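Local coordinates for protein dihydropteroate synthase (Xanthomonas albilineans, PDB 6Q62) that probably catalyses the condensation of para-aminobenzoate with 6-hydroxymethyl-7,8-dihydropterin diphosphate to give 7,8-dihydropteroate, the precursor of folates, at residues Leu188-Phe193 with Pro218-Leu223; Met23-Val28 with Leu259-Asp264; Leu98-Phe103 with Gly117-Val122; Phe169-Ile174 with Cys213-Pro218. All coordinates share one frame; numbering follows the deposited sequence. Where two conformers were deposited one is given.

Interaction 1: residues Leu188-Phe193 with Pro218-Leu223. With 6GU (6-chloroguanine), chain E.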
loop_
_atom_site.group_PDB
_atom_site.type_symbol
_atom_site.label_atom_id
_atom_site.label_comp_id
_atom_site.label_asym_id
_atom_site.label_seq_id
_atom_site.Cartn_x
_atom_site.Cartn_y
_atom_site.Cartn_z
ATOM N N LEU A 188 5.196 15.873 -19.853
ATOM C CA LEU A 188 4.807 15.319 -18.562
ATOM C C LEU A 188 5.545 16.190 -17.570
ATOM O O LEU A 188 6.598 16.749 -17.921
ATOM C CB LEU A 188 5.262 13.859 -18.375
ATOM C CG LEU A 188 4.635 12.825 -19.330
ATOM C CD1 LEU A 188 5.519 12.586 -20.521
ATOM C CD2 LEU A 188 4.434 11.509 -18.607
ATOM N N ILE A 189 4.999 16.335 -16.351
ATOM C CA ILE A 189 5.694 17.123 -15.321
ATOM C C ILE A 189 5.885 16.274 -14.079
ATOM O O ILE A 189 5.179 15.287 -13.889
ATOM C CB ILE A 189 5.023 18.473 -15.019
ATOM C CG1 ILE A 189 3.550 18.276 -14.511
ATOM C CG2 ILE A 189 5.151 19.401 -16.237
ATOM C CD1 ILE A 189 2.841 19.579 -14.082
ATOM N N ASP A 190 6.849 16.651 -13.242
ATOM C CA ASP A 190 7.148 15.858 -12.066
ATOM C C ASP A 190 7.660 16.836 -11.002
ATOM O O ASP A 190 8.606 17.585 -11.283
ATOM C CB ASP A 190 8.235 14.856 -12.469
ATOM C CG ASP A 190 8.726 13.920 -11.397
ATOM O OD1 ASP A 190 8.587 14.254 -10.200
ATOM O OD2 ASP A 190 9.285 12.886 -11.746
ATOM N N PRO A 191 7.095 16.812 -9.778
ATOM C CA PRO A 191 7.579 17.737 -8.720
ATOM C C PRO A 191 8.962 17.439 -8.189
ATOM O O PRO A 191 9.493 18.211 -7.378
ATOM C CB PRO A 191 6.526 17.589 -7.615
ATOM C CG PRO A 191 6.013 16.210 -7.788
ATOM C CD PRO A 191 5.968 15.977 -9.284
ATOM N N GLY A 192 9.514 16.296 -8.566
ATOM C CA GLY A 192 10.863 15.916 -8.160
ATOM C C GLY A 192 11.003 15.622 -6.691
ATOM O O GLY A 192 11.789 16.284 -5.997
ATOM N N PHE A 193 10.212 14.653 -6.190
ATOM C CA PHE A 193 10.313 14.305 -4.770
ATOM C C PHE A 193 11.753 13.930 -4.404
ATOM O O PHE A 193 12.412 13.191 -5.136
ATOM C CB PHE A 193 9.359 13.148 -4.434
ATOM C CG PHE A 193 7.904 13.529 -4.525
ATOM C CD1 PHE A 193 7.309 14.293 -3.537
ATOM C CD2 PHE A 193 7.096 13.027 -5.547
ATOM C CE1 PHE A 193 5.946 14.629 -3.607
ATOM C CE2 PHE A 193 5.727 13.341 -5.600
ATOM C CZ PHE A 193 5.160 14.139 -4.632
ATOM N N PRO A 218 0.034 15.343 -17.931
ATOM C CA PRO A 218 0.182 14.218 -16.975
ATOM C C PRO A 218 1.304 14.440 -15.969
ATOM O O PRO A 218 2.348 15.034 -16.305
ATOM C CB PRO A 218 0.508 13.021 -17.860
ATOM C CG PRO A 218 0.107 13.422 -19.234
ATOM C CD PRO A 218 0.225 14.891 -19.324
ATOM N N VAL A 219 1.095 13.941 -14.740
ATOM C CA VAL A 219 2.051 14.135 -13.643
ATOM C C VAL A 219 2.683 12.802 -13.264
ATOM O O VAL A 219 1.978 11.786 -13.085
ATOM C CB VAL A 219 1.346 14.814 -12.429
ATOM C CG1 VAL A 219 2.234 14.878 -11.177
ATOM C CG2 VAL A 219 0.799 16.198 -12.779
ATOM N N LEU A 220 4.012 12.798 -13.168
ATOM C CA LEU A 220 4.791 11.636 -12.755
ATOM C C LEU A 220 5.204 11.881 -11.304
ATOM O O LEU A 220 5.630 12.987 -10.971
ATOM C CB LEU A 220 6.034 11.511 -13.656
ATOM C CG LEU A 220 6.959 10.302 -13.453
ATOM C CD1 LEU A 220 7.723 9.998 -14.717
ATOM C CD2 LEU A 220 7.901 10.441 -12.278
ATOM N N ALA A 221 5.109 10.850 -10.453
ATOM C CA ALA A 221 5.540 10.955 -9.048
ATOM C C ALA A 221 6.514 9.824 -8.826
ATOM O O ALA A 221 6.229 8.703 -9.180
ATOM C CB ALA A 221 4.351 10.782 -8.098
ATOM N N GLY A 222 7.643 10.130 -8.229
ATOM C CA GLY A 222 8.659 9.141 -7.907
ATOM C C GLY A 222 9.082 9.286 -6.452
ATOM O O GLY A 222 9.843 10.191 -6.135
ATOM N N LEU A 223 8.594 8.420 -5.552
ATOM C CA LEU A 223 8.999 8.516 -4.141
ATOM C C LEU A 223 9.681 7.218 -3.734
ATOM O O LEU A 223 9.991 7.018 -2.556
ATOM C CB LEU A 223 7.752 8.740 -3.244
ATOM C CG LEU A 223 6.928 10.009 -3.471
ATOM C CD1 LEU A 223 5.592 9.682 -4.115
ATOM C CD2 LEU A 223 6.647 10.694 -2.174
HETATM CL CL6 6GU E . 11.434 11.388 -8.636
HETATM N N1 6GU E . 11.446 11.605 -11.107
HETATM C C2 6GU E . 12.115 11.506 -12.327
HETATM N N2 6GU E . 11.431 11.992 -13.353
HETATM N N3 6GU E . 13.382 10.991 -12.515
HETATM C C4 6GU E . 13.999 10.583 -11.351
HETATM C C5 6GU E . 13.391 10.675 -10.071
HETATM C C6 6GU E . 12.133 11.191 -10.065
HETATM N N7 6GU E . 14.278 10.200 -9.108
HETATM C C8 6GU E . 15.404 9.838 -9.843
HETATM N N9 6GU E . 15.269 10.048 -11.181
HETATM O O HOH W 1 9.148 12.716 -8.123
#
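Ile189 is gripped from the 218-223 segment by two backbone hydrogen bonds: its N donates to Pro218 O, and its O accepts from Leu220 N at 2.8 Å. Beside them, the Ile189 side chain has CG1 between the backbone N and the carbonyl carbon (chi1 60°) and rests this branch on Val219 CG2, 3.9 Å away. Asp190, the next residue, has CG anti to its backbone N, and its two carboxylate oxygens do different work. OD1 receives Gly192 N (2.8 Å) from above the carboxylate plane, forming an Asx turn that curls the chain just past the strand. Water 1 also donates to OD1 and accepts from Phe193 N and Gly222 N, so one solvent molecule ties the carboxylate to the backbones of both segments. OD2 is left to face 6-chloroguanine, accepting a hydrogen bond from N2 of the ligand (2.8 Å). The run Leu188-Asp190 lies on the sixth strand of the TIM barrel and Leu220-Ala221 on the seventh, and Ile189 and Val219 form the single bridge that joins these two strands and closes the barrel. Past Asp190 the side-chain contacts are mainly apolar. The Phe193 ring receives Leu223 over one face in a CH-pi contact, with CD2 4.0 Å from the ring centroid and 14° off its normal. Ala221 CB meets the rim of the same ring, 3.8 Å from CE2. Helix 199-207 also packs on this phenylalanine, through Leu205 and Leu206, while Lys226 NZ donates to Phe193 O and Gly222 O.

Interaction 2: residues Met23-Val28 with Leu259-Asp264. With 6GU (6-chloroguanine), chain E; SO4 (sulfate ion), chain H.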
loop_
_atom_site.group_PDB
_atom_site.type_symbol
_atom_site.label_atom_id
_atom_site.label_comp_id
_atom_site.label_asym_id
_atom_site.label_seq_id
_atom_site.Cartn_x
_atom_site.Cartn_y
_atom_site.Cartn_z
ATOM N N MET A 23 6.158 3.043 -14.108
ATOM C CA MET A 23 7.470 3.250 -14.754
ATOM C C MET A 23 8.521 2.504 -13.918
ATOM O O MET A 23 8.841 2.943 -12.830
ATOM C CB MET A 23 7.816 4.748 -14.829
ATOM C CG MET A 23 9.202 5.029 -15.414
ATOM S SD MET A 23 9.675 6.773 -15.160
ATOM C CE MET A 23 9.425 7.427 -16.813
ATOM N N GLY A 24 9.045 1.404 -14.426
ATOM C CA GLY A 24 10.038 0.605 -13.699
ATOM C C GLY A 24 11.433 1.177 -13.825
ATOM O O GLY A 24 11.877 1.466 -14.934
ATOM N N ILE A 25 12.135 1.337 -12.682
ATOM C CA ILE A 25 13.478 1.903 -12.626
ATOM C C ILE A 25 14.543 0.905 -13.035
ATOM O O ILE A 25 14.695 -0.135 -12.384
ATOM C CB ILE A 25 13.766 2.477 -11.213
ATOM C CG1 ILE A 25 12.784 3.612 -10.868
ATOM C CG2 ILE A 25 15.228 2.944 -11.099
ATOM C CD1 ILE A 25 12.838 4.092 -9.388
ATOM N N VAL A 26 15.295 1.219 -14.103
ATOM C CA VAL A 26 16.404 0.384 -14.554
ATOM C C VAL A 26 17.679 1.217 -14.458
ATOM O O VAL A 26 17.981 2.001 -15.359
ATOM C CB VAL A 26 16.198 -0.226 -15.970
ATOM C CG1 VAL A 26 17.386 -1.118 -16.372
ATOM C CG2 VAL A 26 14.885 -0.986 -16.047
ATOM N N ASN A 27 18.425 1.074 -13.344
ATOM C CA ASN A 27 19.672 1.808 -13.181
ATOM C C ASN A 27 20.817 0.988 -13.755
ATOM O O ASN A 27 20.966 -0.195 -13.440
ATOM C CB ASN A 27 19.918 2.150 -11.720
ATOM C CG ASN A 27 19.028 3.244 -11.191
ATOM O OD1 ASN A 27 18.718 4.224 -11.876
ATOM N ND2 ASN A 27 18.621 3.107 -9.950
ATOM N N VAL A 28 21.595 1.608 -14.638
ATOM C CA VAL A 28 22.719 0.914 -15.262
ATOM C C VAL A 28 23.973 1.478 -14.616
ATOM O O VAL A 28 24.629 2.349 -15.178
ATOM C CB VAL A 28 22.770 1.064 -16.810
ATOM C CG1 VAL A 28 23.751 0.046 -17.426
ATOM C CG2 VAL A 28 21.383 0.944 -17.432
ATOM N N LEU A 259 1.578 8.680 -13.726
ATOM C CA LEU A 259 2.771 7.825 -13.899
ATOM C C LEU A 259 3.485 7.721 -12.565
ATOM O O LEU A 259 3.609 8.731 -11.849
ATOM C CB LEU A 259 3.735 8.426 -14.970
ATOM C CG LEU A 259 3.881 7.686 -16.307
ATOM C CD1 LEU A 259 5.117 8.167 -17.037
ATOM C CD2 LEU A 259 4.089 6.191 -16.115
ATOM N N LEU A 260 3.963 6.526 -12.240
ATOM C CA LEU A 260 4.616 6.251 -10.936
ATOM C C LEU A 260 5.950 5.604 -11.195
ATOM O O LEU A 260 6.019 4.579 -11.888
ATOM C CB LEU A 260 3.745 5.333 -10.037
ATOM C CG LEU A 260 2.336 5.904 -9.760
ATOM C CD1 LEU A 260 1.421 4.838 -9.259
ATOM C CD2 LEU A 260 2.407 7.140 -8.805
ATOM N N ARG A 261 7.018 6.246 -10.719
ATOM C CA ARG A 261 8.392 5.786 -11.007
ATOM C C ARG A 261 8.865 4.962 -9.829
ATOM O O ARG A 261 9.160 5.511 -8.761
ATOM C CB ARG A 261 9.305 6.992 -11.288
ATOM C CG ARG A 261 10.734 6.559 -11.680
ATOM C CD ARG A 261 11.606 7.749 -12.086
ATOM N NE ARG A 261 12.947 7.272 -12.447
ATOM C CZ ARG A 261 13.927 7.022 -11.580
ATOM N NH1 ARG A 261 13.739 7.215 -10.283
ATOM N NH2 ARG A 261 15.097 6.566 -12.004
ATOM N N VAL A 262 8.928 3.639 -10.024
ATOM C CA VAL A 262 9.165 2.737 -8.884
ATOM C C VAL A 262 10.225 1.677 -9.095
ATOM O O VAL A 262 10.441 1.216 -10.209
ATOM C CB VAL A 262 7.821 2.051 -8.453
ATOM C CG1 VAL A 262 6.660 3.050 -8.401
ATOM C CG2 VAL A 262 7.460 0.895 -9.383
ATOM N N HIS A 263 10.800 1.185 -7.971
ATOM C CA HIS A 263 11.698 0.027 -8.009
ATOM C C HIS A 263 10.835 -1.249 -7.858
ATOM O O HIS A 263 11.110 -2.258 -8.501
ATOM C CB HIS A 263 12.667 0.053 -6.800
ATOM C CG HIS A 263 13.622 1.198 -6.800
ATOM N ND1 HIS A 263 13.355 2.348 -6.105
ATOM C CD2 HIS A 263 14.837 1.313 -7.390
ATOM C CE1 HIS A 263 14.388 3.157 -6.321
ATOM N NE2 HIS A 263 15.311 2.569 -7.076
ATOM N N ASP A 264 9.805 -1.195 -6.995
ATOM C CA ASP A 264 8.997 -2.355 -6.609
ATOM C C ASP A 264 7.759 -2.477 -7.467
ATOM O O ASP A 264 6.639 -2.098 -7.079
ATOM C CB ASP A 264 8.675 -2.260 -5.125
ATOM C CG ASP A 264 9.985 -2.141 -4.352
ATOM O OD1 ASP A 264 10.699 -3.153 -4.242
ATOM O OD2 ASP A 264 10.325 -1.017 -3.929
HETATM CL CL6 6GU E . 11.434 11.388 -8.636
HETATM N N1 6GU E . 11.446 11.605 -11.107
HETATM C C2 6GU E . 12.115 11.506 -12.327
HETATM N N2 6GU E . 11.431 11.992 -13.353
HETATM N N3 6GU E . 13.382 10.991 -12.515
HETATM C C4 6GU E . 13.999 10.583 -11.351
HETATM C C5 6GU E . 13.391 10.675 -10.071
HETATM C C6 6GU E . 12.133 11.191 -10.065
HETATM N N7 6GU E . 14.278 10.200 -9.108
HETATM C C8 6GU E . 15.404 9.838 -9.843
HETATM N N9 6GU E . 15.269 10.048 -11.181
HETATM S S SO4 H . 16.918 6.059 -8.329
HETATM O O1 SO4 H . 17.217 4.715 -7.799
HETATM O O2 SO4 H . 17.877 7.043 -7.808
HETATM O O3 SO4 H . 17.017 6.064 -9.831
HETATM O O4 SO4 H . 15.588 6.484 -7.922
HETATM O O HOH W 2 16.662 5.136 -14.226
#
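Met23 and Arg261 pair in parallel register, their backbones joined by a short run of hydrogen bonds: Met23 N to Leu260 O (2.7 Å), Val262 N to Met23 O, and Ile25 N to Val262 O. The side-chain contacts begin in this ladder and run on past its end. Met23 is extended as far as SD, with CG anti to the backbone N (chi1 177°), which lays the sulfur 3.6 Å from Arg261 CG. Ile25 CD1 sits over the centre of the His263 ring, 3.6 Å from its centroid, in a CH-pi contact. These segments belong to the first and eighth strands of the TIM barrel, so their pairing brings together the first and last barrel strands of the sequence. Among the polar groups, the extended Arg261 side chain carries its guanidinium between Ile25 on one face and 6-chloroguanine on the other, with ligand N9 lying 3.2 Å above the plane. A sulfate ion, probably from the crystallisation liquor, approaches the guanidinium edge: NH2 donates to sulfate O3 (2.9 Å) and NH1 to O4. Asn27 ND2 and His263 NE2 both donate to sulfate O1, each at 3.0 Å. Outside the pair, Arg261 NE forms a salt bridge with Asp61, and His263 ND1 is hydrogen-bonded to Ser224.

Interaction 3: residues Leu98-Phe103 with Gly117-Val122. With 6GU (6-chloroguanine), chain E.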
loop_
_atom_site.group_PDB
_atom_site.type_symbol
_atom_site.label_atom_id
_atom_site.label_comp_id
_atom_site.label_asym_id
_atom_site.label_seq_id
_atom_site.Cartn_x
_atom_site.Cartn_y
_atom_site.Cartn_z
ATOM N N LEU A 98 10.147 2.715 -23.719
ATOM C CA LEU A 98 11.384 2.865 -22.975
ATOM C C LEU A 98 11.720 4.333 -22.838
ATOM O O LEU A 98 11.730 5.063 -23.819
ATOM C CB LEU A 98 12.556 2.138 -23.662
ATOM C CG LEU A 98 12.342 0.660 -23.978
ATOM C CD1 LEU A 98 13.487 0.133 -24.796
ATOM C CD2 LEU A 98 12.188 -0.180 -22.688
ATOM N N SER A 99 12.005 4.749 -21.611
ATOM C CA SER A 99 12.418 6.108 -21.318
ATOM C C SER A 99 13.916 6.107 -21.010
ATOM O O SER A 99 14.453 5.129 -20.476
ATOM C CB SER A 99 11.664 6.606 -20.093
ATOM O OG SER A 99 12.190 7.833 -19.612
ATOM N N VAL A 100 14.601 7.185 -21.402
ATOM C CA VAL A 100 15.998 7.367 -21.055
ATOM C C VAL A 100 16.060 8.492 -20.021
ATOM O O VAL A 100 15.544 9.610 -20.262
ATOM C CB VAL A 100 16.929 7.599 -22.282
ATOM C CG1 VAL A 100 16.511 8.830 -23.114
ATOM C CG2 VAL A 100 18.401 7.679 -21.851
ATOM N N ASP A 101 16.646 8.202 -18.880
ATOM C CA ASP A 101 16.770 9.167 -17.790
ATOM C C ASP A 101 18.138 9.855 -17.926
ATOM O O ASP A 101 19.180 9.309 -17.516
ATOM C CB ASP A 101 16.642 8.400 -16.469
ATOM C CG ASP A 101 16.772 9.164 -15.187
ATOM O OD1 ASP A 101 17.124 10.345 -15.234
ATOM O OD2 ASP A 101 16.524 8.568 -14.122
ATOM N N THR A 102 18.137 11.018 -18.584
ATOM C CA THR A 102 19.372 11.775 -18.827
ATOM C C THR A 102 19.038 13.258 -18.940
ATOM O O THR A 102 17.906 13.592 -19.302
ATOM C CB THR A 102 20.046 11.283 -20.111
ATOM O OG1 THR A 102 21.325 11.939 -20.257
ATOM C CG2 THR A 102 19.191 11.517 -21.385
ATOM N N PHE A 103 20.017 14.129 -18.665
ATOM C CA PHE A 103 19.842 15.562 -18.886
ATOM C C PHE A 103 20.732 16.016 -20.051
ATOM O O PHE A 103 20.735 17.205 -20.377
ATOM C CB PHE A 103 20.153 16.400 -17.625
ATOM C CG PHE A 103 21.495 16.182 -16.988
ATOM C CD1 PHE A 103 22.626 16.852 -17.453
ATOM C CD2 PHE A 103 21.625 15.352 -15.886
ATOM C CE1 PHE A 103 23.882 16.636 -16.862
ATOM C CE2 PHE A 103 22.877 15.159 -15.279
ATOM C CZ PHE A 103 23.991 15.803 -15.774
ATOM N N GLY A 117 11.932 5.811 -26.465
ATOM C CA GLY A 117 10.720 6.489 -26.906
ATOM C C GLY A 117 10.264 7.628 -26.033
ATOM O O GLY A 117 9.208 8.205 -26.280
ATOM N N MET A 118 11.058 7.983 -25.027
ATOM C CA MET A 118 10.689 9.045 -24.087
ATOM C C MET A 118 11.973 9.483 -23.426
ATOM O O MET A 118 12.902 8.675 -23.285
ATOM C CB MET A 118 9.671 8.513 -23.023
ATOM C CG MET A 118 9.421 9.474 -21.856
ATOM S SD MET A 118 8.333 8.763 -20.566
ATOM C CE MET A 118 6.838 8.592 -21.489
ATOM N N ILE A 119 12.012 10.731 -22.998
ATOM C CA ILE A 119 13.157 11.311 -22.293
ATOM C C ILE A 119 12.665 11.741 -20.939
ATOM O O ILE A 119 11.643 12.418 -20.834
ATOM C CB ILE A 119 13.787 12.492 -23.096
ATOM C CG1 ILE A 119 14.420 11.943 -24.399
ATOM C CG2 ILE A 119 14.852 13.255 -22.261
ATOM C CD1 ILE A 119 14.574 12.953 -25.521
ATOM N N ASN A 120 13.391 11.337 -19.889
ATOM C CA ASN A 120 13.044 11.720 -18.521
ATOM C C ASN A 120 14.186 12.614 -18.074
ATOM O O ASN A 120 15.284 12.128 -17.825
ATOM C CB ASN A 120 12.864 10.480 -17.632
ATOM C CG ASN A 120 12.806 10.857 -16.180
ATOM O OD1 ASN A 120 12.426 11.974 -15.850
ATOM N ND2 ASN A 120 13.195 9.948 -15.294
ATOM N N ASP A 121 13.934 13.913 -18.015
ATOM C CA ASP A 121 14.995 14.869 -17.715
ATOM C C ASP A 121 14.882 15.559 -16.361
ATOM O O ASP A 121 14.078 16.471 -16.200
ATOM C CB ASP A 121 15.085 15.904 -18.842
ATOM C CG ASP A 121 16.266 16.858 -18.729
ATOM O OD1 ASP A 121 17.061 16.720 -17.774
ATOM O OD2 ASP A 121 16.390 17.733 -19.582
ATOM N N VAL A 122 15.769 15.194 -15.436
ATOM C CA VAL A 122 15.835 15.776 -14.099
ATOM C C VAL A 122 16.123 17.283 -14.139
ATOM O O VAL A 122 15.809 17.979 -13.164
ATOM C CB VAL A 122 16.808 15.027 -13.135
ATOM C CG1 VAL A 122 16.345 13.601 -12.862
ATOM C CG2 VAL A 122 18.257 15.057 -13.640
HETATM CL CL6 6GU E . 11.434 11.388 -8.636
HETATM N N1 6GU E . 11.446 11.605 -11.107
HETATM C C2 6GU E . 12.115 11.506 -12.327
HETATM N N2 6GU E . 11.431 11.992 -13.353
HETATM N N3 6GU E . 13.382 10.991 -12.515
HETATM C C4 6GU E . 13.999 10.583 -11.351
HETATM C C5 6GU E . 13.391 10.675 -10.071
HETATM C C6 6GU E . 12.133 11.191 -10.065
HETATM N N7 6GU E . 14.278 10.200 -9.108
HETATM C C8 6GU E . 15.404 9.838 -9.843
HETATM N N9 6GU E . 15.269 10.048 -11.181
HETATM O O HOH W 3 17.593 12.878 -16.174
HETATM O O HOH W 4 18.679 19.105 -19.711
#
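Neighbouring parallel strands meet here, Asp101 pairing with Asn120 and Val100 with Ile119, within a beta-alpha-beta unit of the TIM barrel in which helix 105-114 makes the crossover. Val100 is held at both its backbone ends, its N donating to Met118 O (2.9 Å) and its O accepting from Asn120 N (2.8 Å). Farther back, Gly117 N donates to Leu98 O. On the face turned to the helices, Val100 CG1 and Ile119 CG1 lie alongside each other, 4.0 Å apart, their side chains pointing the same way. The other face carries Ser99, Asp101, Met118 and Asn120. With CG anti to the backbone N (chi1 168°), Asn120 sends its amide out to 6-chloroguanine in a two-point match: OD1 accepts from ligand N2 (2.7 Å, nearly straight) and ND2 donates to ligand N3 (3.0 Å). ND2 also donates to Asp61, a second-shell bond that would fix which way the amide is flipped. The Asp101 carboxylate runs beside this amide with its plane turned 37° from it, and OD1 accepts a hydrogen bond from water 3, which also donates to Asn120 O and accepts from Val122 N. Farther along, Phe103 CB packs against Asp121 OD1, at 3.1 Å, and this oxygen accepts from Gln123 N. Strand 59-63 flanks the pair through backbone bonds to Ser99 and Asp101, strand 141-144 flanks Ile119, and helices 105-114 and 130-137 cover the Val100 and Ile119 side.

Interaction 4: residues Phe169-Ile174 with Cys213-Pro218; sequences FLVERI and CELGVP
The helical segment Phe169-Ile174 runs past an irregular loop, with CA atoms 7.5 Å apart between Val171 and Leu215 and 9.0 Å between Ile174 and Val217; no hydrogen bond spans the two, so side chains alone make the contact. Leu215 reaches across the gap with CG anti to its carbonyl carbon (chi1 -61°), and its two methyls meet the helix. CD2 lies 3.7 Å from Val171 CG2, the two side chains crossing at about a right angle, while CD1 approaches Leu170 CB at 4.4 Å. Ile174, one turn on from Leu170, is held by its backbone bond to Leu170 O and extends CD1 over the loop, to within 4.2 Å of Leu215 CB and 3.9 Å of Val217 CG2. The Ile174 and Val217 side chains run antiparallel alongside one another, the CD1 tip of Ile174 meeting the CG2 branch of Val217. Val171 lies toward the exposed outer edge, whereas Ile174 and Val217 are buried. The packing is plain hydrophobic contact on the outside of the TIM barrel: helix 162-179 lies against the loop that leads from helix 209-212 to strand 220-221, and Ile189 of strand 187-190 sits beneath Ile174, Leu215 and Val217.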
loop_
_atom_site.group_PDB
_atom_site.type_symbol
_atom_site.label_atom_id
_atom_site.label_comp_id
_atom_site.label_asym_id
_atom_site.label_seq_id
_atom_site.Cartn_x
_atom_site.Cartn_y
_atom_site.Cartn_z
ATOM N N PHE A 169 7.808 26.898 -11.232
ATOM C CA PHE A 169 8.896 26.352 -12.042
ATOM C C PHE A 169 8.357 25.494 -13.200
ATOM O O PHE A 169 8.824 25.620 -14.325
ATOM C CB PHE A 169 9.868 25.554 -11.175
ATOM C CG PHE A 169 10.970 24.866 -11.949
ATOM C CD1 PHE A 169 12.166 25.520 -12.219
ATOM C CD2 PHE A 169 10.816 23.555 -12.403
ATOM C CE1 PHE A 169 13.207 24.867 -12.912
ATOM C CE2 PHE A 169 11.857 22.901 -13.074
ATOM C CZ PHE A 169 13.045 23.566 -13.332
ATOM N N LEU A 170 7.397 24.597 -12.916
ATOM C CA LEU A 170 6.842 23.708 -13.959
ATOM C C LEU A 170 6.062 24.451 -15.024
ATOM O O LEU A 170 6.162 24.082 -16.192
ATOM C CB LEU A 170 6.034 22.568 -13.327
ATOM C CG LEU A 170 6.935 21.639 -12.474
ATOM C CD1 LEU A 170 6.101 20.671 -11.652
ATOM C CD2 LEU A 170 7.973 20.900 -13.346
ATOM N N VAL A 171 5.327 25.532 -14.654
ATOM C CA VAL A 171 4.627 26.377 -15.631
ATOM C C VAL A 171 5.704 26.985 -16.584
ATOM O O VAL A 171 5.572 26.900 -17.802
ATOM C CB VAL A 171 3.806 27.476 -14.902
ATOM C CG1 VAL A 171 3.413 28.613 -15.843
ATOM C CG2 VAL A 171 2.566 26.882 -14.250
ATOM N N GLU A 172 6.783 27.548 -16.004
ATOM C CA GLU A 172 7.923 28.126 -16.759
ATOM C C GLU A 172 8.563 27.118 -17.721
ATOM O O GLU A 172 8.827 27.456 -18.868
ATOM C CB GLU A 172 8.993 28.641 -15.801
ATOM C CG GLU A 172 8.578 29.923 -15.104
ATOM C CD GLU A 172 9.388 30.338 -13.892
ATOM O OE1 GLU A 172 10.357 29.630 -13.531
ATOM O OE2 GLU A 172 9.035 31.377 -13.291
ATOM N N ARG A 173 8.762 25.866 -17.273
ATOM C CA ARG A 173 9.381 24.859 -18.139
ATOM C C ARG A 173 8.432 24.359 -19.220
ATOM O O ARG A 173 8.886 24.107 -20.334
ATOM C CB ARG A 173 9.984 23.698 -17.329
ATOM C CG ARG A 173 11.035 24.125 -16.305
ATOM C CD ARG A 173 12.131 25.037 -16.895
ATOM N NE ARG A 173 12.806 24.416 -18.052
ATOM C CZ ARG A 173 13.440 25.109 -18.995
ATOM N NH1 ARG A 173 14.040 24.480 -19.998
ATOM N NH2 ARG A 173 13.485 26.434 -18.936
ATOM N N ILE A 174 7.117 24.247 -18.918
ATOM C CA ILE A 174 6.128 23.858 -19.946
ATOM C C ILE A 174 6.181 24.944 -21.051
ATOM O O ILE A 174 6.200 24.617 -22.230
ATOM C CB ILE A 174 4.671 23.754 -19.351
ATOM C CG1 ILE A 174 4.550 22.491 -18.430
ATOM C CG2 ILE A 174 3.596 23.680 -20.486
ATOM C CD1 ILE A 174 3.322 22.551 -17.476
ATOM N N CYS A 213 -1.803 18.895 -10.939
ATOM C CA CYS A 213 -2.541 18.159 -11.974
ATOM C C CYS A 213 -3.445 19.058 -12.807
ATOM O O CYS A 213 -3.965 18.619 -13.834
ATOM C CB CYS A 213 -3.309 17.005 -11.345
ATOM S SG CYS A 213 -2.235 15.764 -10.592
ATOM N N GLU A 214 -3.602 20.326 -12.382
ATOM C CA GLU A 214 -4.428 21.330 -13.060
ATOM C C GLU A 214 -3.696 22.081 -14.189
ATOM O O GLU A 214 -4.280 23.002 -14.782
ATOM C CB GLU A 214 -5.010 22.311 -12.018
ATOM N N LEU A 215 -2.456 21.654 -14.537
ATOM C CA LEU A 215 -1.650 22.294 -15.588
ATOM C C LEU A 215 -1.883 21.692 -16.977
ATOM O O LEU A 215 -1.219 22.084 -17.943
ATOM C CB LEU A 215 -0.153 22.320 -15.217
ATOM C CG LEU A 215 0.205 23.098 -13.940
ATOM C CD1 LEU A 215 1.714 23.097 -13.681
ATOM C CD2 LEU A 215 -0.312 24.537 -14.006
ATOM N N GLY A 216 -2.842 20.768 -17.066
ATOM C CA GLY A 216 -3.241 20.132 -18.319
ATOM C C GLY A 216 -2.265 19.118 -18.873
ATOM O O GLY A 216 -2.391 18.699 -20.032
ATOM N N VAL A 217 -1.282 18.707 -18.046
ATOM C CA VAL A 217 -0.273 17.745 -18.481
ATOM C C VAL A 217 -0.176 16.590 -17.470
ATOM O O VAL A 217 -0.303 16.835 -16.272
ATOM C CB VAL A 217 1.123 18.386 -18.806
ATOM C CG1 VAL A 217 1.029 19.413 -19.947
ATOM C CG2 VAL A 217 1.731 19.023 -17.575
ATOM N N PRO A 218 0.034 15.343 -17.931
ATOM C CA PRO A 218 0.182 14.218 -16.975
ATOM C C PRO A 218 1.304 14.440 -15.969
ATOM O O PRO A 218 2.348 15.034 -16.305
ATOM C CB PRO A 218 0.508 13.021 -17.860
ATOM C CG PRO A 218 0.107 13.422 -19.234
ATOM C CD PRO A 218 0.225 14.891 -19.324
#

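How the interactions relate
Interactions 1, 2 and 3 are parts of the one parallel barrel and gather round 6-chloroguanine, with centres 12 to 13 Å apart; the ligand marks the likely pterin site. Ala221 N probably donates to Leu259 O (2.9 Å), linking strands 220-221 and 259-262 and so interactions 1 and 2, and Met23 CE packs on Leu220 CD1. Arg261 NH2 lies 3.2 Å from Asp101 OD2, a long, weak ion pair joining interaction 2 to interaction 3. Asp190 and Asn120 both accept from the ligand N2, one from each of interactions 1 and 3. Interaction 4 lies farther out, sharing Pro218 with interaction 1 and packing Val217 CG2 on Ile189 CG1 (3.6 Å).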